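Local coordinates for protein dual function macrocyclase-peptidase POPB (Galerina marginata, PDB 5N4B) that removes ten residues from a 35-residue amanitin precursor by cleaving after proline, then macrocyclises the released 25-residue intermediate, at residues R397-F402 with L419-F424; N380-I385 with P475-R480; A368-F373 with N410-T415; D93-W98 with Y111-P116. The protein carries 1 engineered substitution. All coordinates share one frame; numbering follows the deposited sequence.

Contact 1 (R397-F402 with L419-F424); sequences RLAPDF and LTLSGF
The ring of F402 and the isobutyl side chain of L421 cross obliquely, and their packing joins two adjacent blades of the beta-propeller. F402 carries its CG anti to the backbone N (chi1 168°), which extends the phenyl group from the end of a type I turn toward the strand 419-423. L421 meets one face of the ring with its CB, a CH-pi contact 4.0 Å from the F402 ring centroid and 23° off the normal. The methyl CD2 of L421 follows alongside, 4.0 Å from F402 CE2. At the ring tip the partner changes from apolar to polar: the carbonyl S422 O lies in the ring plane, 3.4 Å from F402 CZ, so it faces the electropositive C-H edge. The turn is closed by F402 N donating to A399 O at 3.1 Å.

The packing loosens along the strand, where A399 CB stands 4.5 Å from L421 CD1 and L398 CB stands 4.4 Å from L419 CD1. T420, between the two leucines, takes no part in this packing; its OG1 is hydrogen-bonded to a polar side chain of the bound peptide. Around the apolar row, I385 of the strand 382-388 touches L419 and L421, A406 of the strand 405-409 touches L421, and F443 of the strand 443-448 packs on L398, A399 and L419.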
# COMPACT_ATOMS: atom_id res chain seq x y z
N ARG A 397 3.31 -27.03 9.41
CA ARG A 397 2.75 -25.70 9.57
C ARG A 397 3.56 -24.99 10.65
O ARG A 397 3.79 -25.56 11.74
CB ARG A 397 1.28 -25.75 9.96
CG ARG A 397 0.67 -24.33 10.07
CD ARG A 397 -0.81 -24.36 10.16
NE ARG A 397 -1.33 -23.01 10.36
CZ ARG A 397 -2.59 -22.78 10.59
NH1 ARG A 397 -3.45 -23.78 10.60
NH2 ARG A 397 -2.98 -21.57 10.84
N LEU A 398 3.98 -23.77 10.38
CA LEU A 398 4.76 -22.97 11.32
C LEU A 398 3.83 -21.94 11.96
O LEU A 398 2.96 -21.37 11.30
CB LEU A 398 5.93 -22.26 10.63
CG LEU A 398 6.93 -23.21 9.99
CD1 LEU A 398 8.03 -22.41 9.31
CD2 LEU A 398 7.52 -24.12 11.10
N ALA A 399 4.03 -21.67 13.26
CA ALA A 399 3.21 -20.72 14.00
C ALA A 399 1.72 -21.05 13.84
O ALA A 399 0.92 -20.19 13.45
CB ALA A 399 3.49 -19.29 13.59
N PRO A 400 1.33 -22.28 14.13
CA PRO A 400 -0.04 -22.69 13.85
C PRO A 400 -1.12 -21.97 14.62
O PRO A 400 -2.28 -22.03 14.18
CB PRO A 400 -0.03 -24.19 14.20
CG PRO A 400 1.04 -24.29 15.17
CD PRO A 400 2.10 -23.36 14.74
N ASP A 401 -0.81 -21.31 15.72
CA ASP A 401 -1.81 -20.59 16.50
C ASP A 401 -1.87 -19.11 16.18
O ASP A 401 -2.69 -18.38 16.76
CB ASP A 401 -1.53 -20.74 18.01
CG ASP A 401 -1.52 -22.17 18.46
OD1 ASP A 401 -2.47 -22.92 18.12
OD2 ASP A 401 -0.55 -22.53 19.15
N PHE A 402 -1.03 -18.63 15.27
CA PHE A 402 -1.00 -17.23 14.91
C PHE A 402 -2.23 -16.89 14.09
O PHE A 402 -2.61 -17.60 13.17
CB PHE A 402 0.26 -16.94 14.08
CG PHE A 402 0.23 -15.60 13.42
CD1 PHE A 402 0.24 -14.46 14.18
CD2 PHE A 402 0.07 -15.49 12.07
CE1 PHE A 402 0.15 -13.23 13.59
CE2 PHE A 402 -0.01 -14.26 11.49
CZ PHE A 402 0.05 -13.13 12.26
N LEU A 419 9.97 -14.88 9.67
CA LEU A 419 8.58 -14.51 9.45
C LEU A 419 8.29 -13.24 10.23
O LEU A 419 8.66 -13.13 11.41
CB LEU A 419 7.61 -15.59 9.90
CG LEU A 419 7.82 -16.97 9.35
CD1 LEU A 419 6.86 -17.96 10.08
CD2 LEU A 419 7.63 -17.01 7.89
N THR A 420 7.62 -12.29 9.58
CA THR A 420 7.10 -11.12 10.28
C THR A 420 5.59 -11.28 10.40
O THR A 420 4.89 -11.53 9.41
CB THR A 420 7.50 -9.82 9.62
OG1 THR A 420 7.05 -9.77 8.29
CG2 THR A 420 9.01 -9.72 9.56
N LEU A 421 5.10 -11.20 11.63
CA LEU A 421 3.73 -11.56 12.02
C LEU A 421 3.09 -10.36 12.70
O LEU A 421 3.67 -9.80 13.65
CB LEU A 421 3.75 -12.76 13.00
CG LEU A 421 4.55 -13.96 12.49
CD1 LEU A 421 4.62 -14.97 13.61
CD2 LEU A 421 3.93 -14.56 11.24
N SER A 422 1.91 -9.99 12.26
CA SER A 422 1.17 -8.93 12.95
C SER A 422 -0.32 -9.11 12.72
O SER A 422 -0.74 -9.88 11.86
CB SER A 422 1.60 -7.53 12.53
OG SER A 422 1.13 -7.21 11.23
N GLY A 423 -1.13 -8.41 13.50
CA GLY A 423 -2.56 -8.50 13.36
C GLY A 423 -3.21 -7.52 14.30
O GLY A 423 -2.55 -6.68 14.89
N PHE A 424 -4.53 -7.61 14.40
CA PHE A 424 -5.25 -6.57 15.11
C PHE A 424 -4.81 -6.41 16.54
O PHE A 424 -4.83 -5.27 17.06
CB PHE A 424 -6.77 -6.81 15.04
CG PHE A 424 -7.33 -6.73 13.65
CD1 PHE A 424 -7.31 -5.57 12.94
CD2 PHE A 424 -7.92 -7.85 13.07
CE1 PHE A 424 -7.81 -5.47 11.68
CE2 PHE A 424 -8.45 -7.77 11.82
CZ PHE A 424 -8.40 -6.60 11.10

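Contact 2 (N380-I385 with P475-R480); sequences NVKDEI and PMFIVR
This is a domain interface: the tight hairpin between propeller strands 372-379 and 382-388 meets the strand 475-480, which belongs to the mixed sheet of the alpha/beta-hydrolase domain. N380 and V381 both have left-handed backbone angles, consistent with a type I' turn, and this puts the V381 side chain and its carbonyl at the hairpin tip. F477 reaches it from the hydrolase side. Its CB leaves the strand obliquely, but CG stands anti to the carbonyl carbon (chi1 -65°), and from there the ring extends to the hairpin.

At the base of the ring, F477 CG is 3.5 Å from CE2 of F424, a propeller phenylalanine whose ring meets it edge-to-face. One ortho-to-meta side ends at CE1, 4.1 Å from K382 CG. On the other side F477 CE2 comes within 3.8 Å of V381 CG1, the branch anti to the backbone N. The para carbon CZ is the most crowded, packing 3.8 Å from V381 CB. The second valine branch serves another neighbour, V381 CG2 resting 4.3 Å from P475 CG. Q463 of the adjacent hydrolase strand 459-467, beside F477, adds a bond across the interface, its NE2 donating to N380 O. The association across the two segments is therefore mainly apolar, with the backbone contributing one polar touch at the very tip: V381 O lies in the plane of the F477 ring, 3.5 Å from CZ.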
# COMPACT_ATOMS: atom_id res chain seq x y z
N ASN A 380 -9.57 -17.64 4.49
CA ASN A 380 -10.52 -16.80 5.23
C ASN A 380 -9.83 -15.52 5.72
O ASN A 380 -10.12 -15.00 6.79
CB ASN A 380 -11.20 -17.55 6.38
CG ASN A 380 -12.04 -18.69 5.94
OD1 ASN A 380 -11.92 -19.82 6.46
ND2 ASN A 380 -12.84 -18.44 4.98
N VAL A 381 -8.96 -14.96 4.89
CA VAL A 381 -8.30 -13.68 5.10
C VAL A 381 -7.33 -13.72 6.27
O VAL A 381 -6.93 -12.66 6.80
CB VAL A 381 -9.31 -12.52 5.22
CG1 VAL A 381 -8.63 -11.20 4.80
CG2 VAL A 381 -10.55 -12.75 4.39
N LYS A 382 -6.88 -14.91 6.64
CA LYS A 382 -5.94 -15.08 7.73
C LYS A 382 -4.80 -15.97 7.21
O LYS A 382 -5.02 -16.99 6.56
CB LYS A 382 -6.64 -15.76 8.91
CG LYS A 382 -7.75 -14.83 9.54
CD LYS A 382 -8.69 -15.51 10.49
CE LYS A 382 -9.73 -16.33 9.76
NZ LYS A 382 -10.51 -17.06 10.74
N ASP A 383 -3.58 -15.55 7.48
CA ASP A 383 -2.42 -16.18 6.89
C ASP A 383 -1.96 -17.40 7.67
O ASP A 383 -1.95 -17.42 8.91
CB ASP A 383 -1.28 -15.17 6.78
CG ASP A 383 -1.51 -14.14 5.69
OD1 ASP A 383 -2.38 -14.34 4.77
OD2 ASP A 383 -0.75 -13.13 5.62
N GLU A 384 -1.51 -18.41 6.92
CA GLU A 384 -1.00 -19.67 7.42
C GLU A 384 0.34 -19.93 6.75
O GLU A 384 0.49 -19.72 5.54
CB GLU A 384 -1.96 -20.80 7.11
CG GLU A 384 -3.38 -20.53 7.56
CD GLU A 384 -4.35 -21.67 7.25
OE1 GLU A 384 -3.94 -22.66 6.59
OE2 GLU A 384 -5.51 -21.59 7.68
N ILE A 385 1.32 -20.40 7.51
CA ILE A 385 2.69 -20.56 7.01
C ILE A 385 3.05 -22.03 6.98
O ILE A 385 2.89 -22.73 7.98
CB ILE A 385 3.68 -19.77 7.88
CG1 ILE A 385 3.22 -18.29 8.05
CG2 ILE A 385 5.06 -19.84 7.25
CD1 ILE A 385 2.71 -18.00 9.41
N PRO A 475 -17.13 -12.20 4.60
CA PRO A 475 -16.61 -12.15 5.98
C PRO A 475 -16.18 -10.75 6.36
O PRO A 475 -15.85 -9.92 5.51
CB PRO A 475 -15.37 -13.06 5.93
CG PRO A 475 -14.88 -12.82 4.54
CD PRO A 475 -16.06 -12.58 3.64
N MET A 476 -16.20 -10.50 7.66
CA MET A 476 -15.86 -9.19 8.20
C MET A 476 -15.16 -9.39 9.54
O MET A 476 -15.69 -10.07 10.43
CB MET A 476 -17.11 -8.36 8.43
CG MET A 476 -16.86 -7.01 9.09
SD MET A 476 -18.20 -5.79 8.86
CE MET A 476 -19.65 -6.71 9.34
N PHE A 477 -14.02 -8.73 9.72
CA PHE A 477 -13.37 -8.70 11.03
C PHE A 477 -14.02 -7.65 11.91
O PHE A 477 -14.35 -6.55 11.44
CB PHE A 477 -11.90 -8.34 10.88
CG PHE A 477 -11.08 -9.35 10.14
CD1 PHE A 477 -10.89 -10.62 10.65
CD2 PHE A 477 -10.48 -9.01 8.94
CE1 PHE A 477 -10.09 -11.54 9.95
CE2 PHE A 477 -9.64 -9.95 8.27
CZ PHE A 477 -9.47 -11.18 8.78
N ILE A 478 -14.24 -8.00 13.18
CA ILE A 478 -14.75 -7.07 14.18
C ILE A 478 -13.74 -7.06 15.32
O ILE A 478 -13.45 -8.12 15.90
CB ILE A 478 -16.15 -7.45 14.67
CG1 ILE A 478 -17.13 -7.35 13.48
CG2 ILE A 478 -16.58 -6.51 15.75
CD1 ILE A 478 -18.63 -7.63 13.81
N VAL A 479 -13.24 -5.88 15.67
CA VAL A 479 -12.27 -5.70 16.74
C VAL A 479 -12.91 -4.88 17.84
O VAL A 479 -13.57 -3.86 17.57
CB VAL A 479 -10.98 -5.01 16.25
CG1 VAL A 479 -9.95 -4.99 17.36
CG2 VAL A 479 -10.45 -5.72 15.02
N ARG A 480 -12.68 -5.29 19.10
CA ARG A 480 -13.22 -4.55 20.25
C ARG A 480 -12.26 -4.65 21.44
O ARG A 480 -11.48 -5.59 21.56
CB ARG A 480 -14.60 -5.07 20.65
CG ARG A 480 -14.60 -6.53 21.13
CD ARG A 480 -15.86 -6.92 21.84
NE ARG A 480 -15.93 -8.36 21.94
CZ ARG A 480 -17.01 -8.98 22.41
NH1 ARG A 480 -18.03 -8.27 22.88
NH2 ARG A 480 -17.05 -10.29 22.44

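Contact 3 (A368-F373 with N410-T415); sequences ANEEYF and NRQKQT
The E370 carboxylate and the Q412 amide are turned 67° apart, and they meet tip to tip rather than face to face. E370 OE1 lies in the plane of the Q412 amide and accepts from NE2 at 3.2 Å, a straight bond (180°) that arrives nearly along the C-O axis of the carboxylate. The amide oxygen is held as well, Q412 OE1 bonding to T319. E370 OE2 lies beside K413 CB at 3.6 Å, and from CB the lysine chain leads away from the carboxylate to a salt bridge with D92. N369 OD1 touches T415 CG2, also at 3.6 Å, with the methyl well out of the amide plane.

Two hairpin loops of neighbouring propeller blades thus interlock, and the backbone fastens them: E370 N donates to Q412 O at 2.8 Å, from above the carbonyl plane. Water fills in the rest. One molecule bridges N369 OD1 to K413 O, and another bridges E370 OE2 to the same carbonyl. K413 O thus accepts from two waters, while E370 is gripped by an amide N-H on one oxygen and a water on the other. Such neutral donors would probably keep its carboxylate ionised in this partly exposed loop.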
# COMPACT_ATOMS: atom_id res chain seq x y z
N ALA A 368 14.11 -21.32 0.38
CA ALA A 368 14.94 -21.17 1.57
C ALA A 368 15.90 -22.34 1.69
O ALA A 368 15.58 -23.49 1.36
CB ALA A 368 14.08 -21.11 2.83
N ASN A 369 17.08 -22.04 2.21
CA ASN A 369 18.09 -23.08 2.45
C ASN A 369 18.29 -23.91 1.19
O ASN A 369 18.33 -25.15 1.23
CB ASN A 369 17.73 -23.97 3.65
CG ASN A 369 18.87 -24.89 4.07
OD1 ASN A 369 20.04 -24.56 3.91
ND2 ASN A 369 18.51 -26.06 4.64
N GLU A 370 18.40 -23.20 0.07
CA GLU A 370 18.69 -23.72 -1.26
C GLU A 370 17.60 -24.56 -1.92
O GLU A 370 17.43 -24.45 -3.13
CB GLU A 370 20.00 -24.50 -1.31
CG GLU A 370 21.26 -23.63 -1.05
CD GLU A 370 21.65 -22.62 -2.16
OE1 GLU A 370 20.84 -22.24 -3.04
OE2 GLU A 370 22.82 -22.14 -2.13
N GLU A 371 16.89 -25.39 -1.16
CA GLU A 371 16.03 -26.40 -1.77
C GLU A 371 14.62 -26.47 -1.20
O GLU A 371 13.79 -27.21 -1.74
CB GLU A 371 16.68 -27.79 -1.67
CG GLU A 371 16.85 -28.33 -0.31
CD GLU A 371 17.35 -29.79 -0.35
OE1 GLU A 371 18.45 -30.01 -0.92
OE2 GLU A 371 16.63 -30.69 0.14
N TYR A 372 14.35 -25.78 -0.10
CA TYR A 372 13.05 -25.81 0.55
C TYR A 372 12.22 -24.63 0.07
O TYR A 372 12.72 -23.65 -0.49
CB TYR A 372 13.17 -25.76 2.07
CG TYR A 372 13.81 -26.93 2.73
CD1 TYR A 372 15.18 -27.08 2.73
CD2 TYR A 372 13.04 -27.88 3.35
CE1 TYR A 372 15.77 -28.21 3.35
CE2 TYR A 372 13.59 -28.99 3.99
CZ TYR A 372 14.97 -29.14 3.98
OH TYR A 372 15.58 -30.23 4.60
N PHE A 373 10.93 -24.71 0.32
CA PHE A 373 10.03 -23.61 -0.01
C PHE A 373 9.20 -23.28 1.21
O PHE A 373 8.71 -24.16 1.90
CB PHE A 373 9.13 -23.94 -1.20
CG PHE A 373 9.89 -24.20 -2.45
CD1 PHE A 373 10.20 -23.15 -3.29
CD2 PHE A 373 10.32 -25.46 -2.76
CE1 PHE A 373 10.92 -23.36 -4.45
CE2 PHE A 373 11.03 -25.67 -3.93
CZ PHE A 373 11.33 -24.65 -4.77
N ASN A 410 13.99 -13.66 3.72
CA ASN A 410 15.11 -14.57 3.68
C ASN A 410 15.99 -14.31 2.46
O ASN A 410 15.63 -13.56 1.54
CB ASN A 410 14.67 -16.03 3.71
CG ASN A 410 14.20 -16.54 2.39
OD1 ASN A 410 13.39 -15.92 1.72
ND2 ASN A 410 14.74 -17.66 1.98
N ARG A 411 17.11 -15.02 2.45
CA ARG A 411 18.00 -15.15 1.31
C ARG A 411 18.15 -16.64 1.07
O ARG A 411 18.57 -17.38 1.96
CB ARG A 411 19.35 -14.46 1.57
CG ARG A 411 19.19 -12.97 1.88
CD ARG A 411 20.56 -12.31 2.12
NE ARG A 411 21.32 -12.26 0.88
CZ ARG A 411 22.63 -12.16 0.82
NH1 ARG A 411 23.36 -12.06 1.91
NH2 ARG A 411 23.22 -12.18 -0.37
N GLN A 412 17.86 -17.05 -0.16
CA GLN A 412 17.80 -18.47 -0.53
C GLN A 412 19.02 -19.28 -0.10
O GLN A 412 18.90 -20.42 0.34
CB GLN A 412 17.62 -18.60 -2.05
CG GLN A 412 17.66 -20.04 -2.51
CD GLN A 412 17.53 -20.10 -4.01
OE1 GLN A 412 16.59 -19.53 -4.58
NE2 GLN A 412 18.45 -20.82 -4.66
N LYS A 413 20.22 -18.73 -0.25
CA LYS A 413 21.41 -19.52 0.03
C LYS A 413 21.65 -19.77 1.52
O LYS A 413 22.48 -20.62 1.86
CB LYS A 413 22.64 -18.87 -0.61
CG LYS A 413 23.11 -17.60 0.08
CD LYS A 413 24.22 -16.95 -0.72
CE LYS A 413 24.65 -15.63 -0.11
NZ LYS A 413 25.73 -15.03 -0.99
N GLN A 414 20.97 -19.06 2.40
CA GLN A 414 21.23 -19.11 3.81
C GLN A 414 20.44 -20.22 4.49
O GLN A 414 19.45 -20.73 3.95
CB GLN A 414 20.93 -17.74 4.45
CG GLN A 414 21.85 -16.68 3.93
CD GLN A 414 21.57 -15.29 4.45
OE1 GLN A 414 20.50 -14.96 4.89
NE2 GLN A 414 22.59 -14.44 4.35
N THR A 415 20.88 -20.57 5.70
CA THR A 415 20.30 -21.67 6.44
C THR A 415 19.21 -21.26 7.41
O THR A 415 18.89 -22.04 8.31
CB THR A 415 21.37 -22.41 7.22
OG1 THR A 415 22.02 -21.49 8.10
CG2 THR A 415 22.38 -23.07 6.24
O HOH W 1 16.91 -19.14 3.36
O HOH W 2 21.96 -23.33 2.55
O HOH W 3 24.17 -21.95 0.15

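Contact 4 (D93-W98 with Y111-P116); sequences DGHWYW and YRSKEP
A beta hairpin in the first four-stranded blade of the propeller, strands 96-101 and 109-113, supplies this contact, and at its open end the ring of H95 is packed between R112 and P116. W98 and Y111 form an antiparallel hydrogen-bonded pair, and Y97 with R112 is the adjacent non-hydrogen-bonded pair. W98 holds its indole in the crowded position between the backbone N and the carbonyl carbon, so the six-membered ring lies over Y111 CB, 3.9 Å from its centroid. D125 takes the indole N-H of W98.

On the sheet face of Y97 and R112, the arginine chain runs extended alongside the phenol, with CG over its face, before the guanidinium turns onto H95. There the two planes are stacked, 19° apart with centres separated by 3.5 Å. P116 covers the opposite face of the imidazole, its CB 4.0 Å from the ring centroid. In the ring plane H95 ND1 donates to S113 O at 2.8 Å, which fixes the rotation of the imidazole; the guanidinium above would be expected to disfavour a second proton.

D93 organises the approach. Its OD1 accepts from H95 N, making an Asx turn, while OD2 uses its syn lone pair for Y97 OH at 2.6 Å. That same hydroxyl receives only a weak bond from R112 NE. S113 OG is used in both directions: it accepts a nearly straight bond (174°) from W96 N at 3.0 Å and donates to E115 O at 2.7 Å.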
# COMPACT_ATOMS: atom_id res chain seq x y z
N ASP A 93 28.96 -9.78 4.33
CA ASP A 93 30.03 -9.39 5.24
C ASP A 93 29.99 -10.06 6.61
O ASP A 93 30.88 -9.79 7.42
CB ASP A 93 30.09 -7.85 5.38
CG ASP A 93 28.82 -7.23 6.01
OD1 ASP A 93 27.89 -7.98 6.39
OD2 ASP A 93 28.82 -6.00 6.12
N GLY A 94 28.99 -10.90 6.87
CA GLY A 94 28.81 -11.57 8.12
C GLY A 94 28.02 -10.79 9.13
O GLY A 94 27.78 -11.31 10.23
N HIS A 95 27.64 -9.55 8.82
CA HIS A 95 26.92 -8.73 9.79
C HIS A 95 25.44 -8.67 9.44
O HIS A 95 25.03 -8.91 8.31
CB HIS A 95 27.55 -7.33 9.84
CG HIS A 95 28.90 -7.31 10.49
ND1 HIS A 95 29.10 -6.83 11.76
CD2 HIS A 95 30.08 -7.84 10.09
CE1 HIS A 95 30.38 -6.98 12.09
NE2 HIS A 95 30.99 -7.61 11.10
N TRP A 96 24.66 -8.36 10.46
CA TRP A 96 23.22 -8.30 10.39
C TRP A 96 22.76 -6.85 10.43
O TRP A 96 23.27 -6.03 11.21
CB TRP A 96 22.65 -9.07 11.58
CG TRP A 96 22.90 -10.51 11.60
CD1 TRP A 96 24.02 -11.11 12.04
CD2 TRP A 96 22.02 -11.53 11.19
NE1 TRP A 96 23.89 -12.49 11.93
CE2 TRP A 96 22.65 -12.75 11.41
CE3 TRP A 96 20.74 -11.54 10.63
CZ2 TRP A 96 22.04 -13.97 11.12
CZ3 TRP A 96 20.15 -12.76 10.33
CH2 TRP A 96 20.79 -13.94 10.60
N TYR A 97 21.77 -6.53 9.60
CA TYR A 97 21.29 -5.16 9.45
C TYR A 97 19.78 -5.14 9.62
O TYR A 97 19.07 -6.02 9.12
CB TYR A 97 21.65 -4.65 8.05
CG TYR A 97 23.11 -4.51 7.77
CD1 TYR A 97 23.93 -5.65 7.61
CD2 TYR A 97 23.68 -3.26 7.65
CE1 TYR A 97 25.30 -5.50 7.33
CE2 TYR A 97 25.03 -3.12 7.35
CZ TYR A 97 25.82 -4.26 7.20
OH TYR A 97 27.17 -4.11 6.89
N TRP A 98 19.27 -4.12 10.30
CA TRP A 98 17.85 -4.05 10.57
C TRP A 98 17.47 -2.59 10.80
O TRP A 98 18.30 -1.76 11.19
CB TRP A 98 17.46 -4.89 11.81
CG TRP A 98 17.98 -4.38 13.10
CD1 TRP A 98 17.31 -3.60 14.01
CD2 TRP A 98 19.30 -4.59 13.65
NE1 TRP A 98 18.14 -3.28 15.07
CE2 TRP A 98 19.36 -3.88 14.87
CE3 TRP A 98 20.42 -5.27 13.22
CZ2 TRP A 98 20.49 -3.89 15.69
CZ3 TRP A 98 21.54 -5.27 14.04
CH2 TRP A 98 21.57 -4.57 15.23
N TYR A 111 20.44 -0.03 11.13
CA TYR A 111 21.51 -0.44 12.05
C TYR A 111 22.27 -1.63 11.50
O TYR A 111 21.72 -2.44 10.76
CB TYR A 111 20.90 -0.84 13.40
CG TYR A 111 20.76 0.31 14.39
CD1 TYR A 111 19.98 1.40 14.11
CD2 TYR A 111 21.44 0.33 15.55
CE1 TYR A 111 19.88 2.49 14.98
CE2 TYR A 111 21.33 1.39 16.44
CZ TYR A 111 20.56 2.47 16.12
OH TYR A 111 20.49 3.55 17.00
N ARG A 112 23.48 -1.67 11.92
CA ARG A 112 24.43 -2.90 11.63
C ARG A 112 25.03 -3.47 12.90
O ARG A 112 25.44 -2.79 13.82
CB ARG A 112 25.66 -2.27 10.95
CG ARG A 112 26.82 -3.23 10.61
CD ARG A 112 28.01 -2.54 9.90
NE ARG A 112 29.10 -3.51 9.60
CZ ARG A 112 30.09 -3.86 10.45
NH1 ARG A 112 31.09 -4.66 10.05
NH2 ARG A 112 30.08 -3.43 11.69
N SER A 113 24.98 -4.77 12.98
CA SER A 113 25.46 -5.42 14.18
C SER A 113 26.93 -5.10 14.43
O SER A 113 27.73 -5.04 13.50
CB SER A 113 25.25 -6.95 14.11
OG SER A 113 25.95 -7.55 13.03
N LYS A 114 27.25 -4.90 15.70
CA LYS A 114 28.63 -4.70 16.10
C LYS A 114 29.47 -5.93 15.80
O LYS A 114 30.63 -5.81 15.38
CB LYS A 114 28.68 -4.40 17.61
CG LYS A 114 28.02 -3.07 18.00
CD LYS A 114 28.08 -2.85 19.50
CE LYS A 114 27.33 -1.63 19.95
NZ LYS A 114 28.10 -0.44 19.63
N GLU A 115 28.91 -7.12 16.04
CA GLU A 115 29.63 -8.36 15.84
C GLU A 115 29.05 -9.10 14.65
O GLU A 115 27.86 -8.93 14.34
CB GLU A 115 29.45 -9.28 17.05
CG GLU A 115 29.80 -8.69 18.40
CD GLU A 115 31.28 -8.45 18.56
OE1 GLU A 115 32.06 -9.18 17.92
OE2 GLU A 115 31.65 -7.55 19.35
N PRO A 116 29.84 -9.97 13.97
CA PRO A 116 29.33 -10.80 12.86
C PRO A 116 28.62 -12.04 13.38
O PRO A 116 29.08 -13.20 13.25
CB PRO A 116 30.61 -11.13 12.08
CG PRO A 116 31.65 -11.21 13.19
CD PRO A 116 31.31 -10.10 14.13
O HOH W 4 27.75 -14.09 10.34

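From the N terminus, contact 4 comes first and closes a short hairpin loop in the first propeller blade before any other contact opens. The next three interleave. Contact 3 opens at 368-373, contact 2 at 380-385 and contact 1 at 397-402; they close in the order 3, 1, 2. Contact 3 therefore crosses both of the others, while contact 1 lies wholly within the span of contact 2. Contacts 1 and 3 join the last two propeller blades at sites about 20 Å apart between centres, and contact 2 carries the chain on to the hydrolase sheet. R411 and Q414 of contact 3 bond to L90 O, linking the last blade to the first, which holds contact 4.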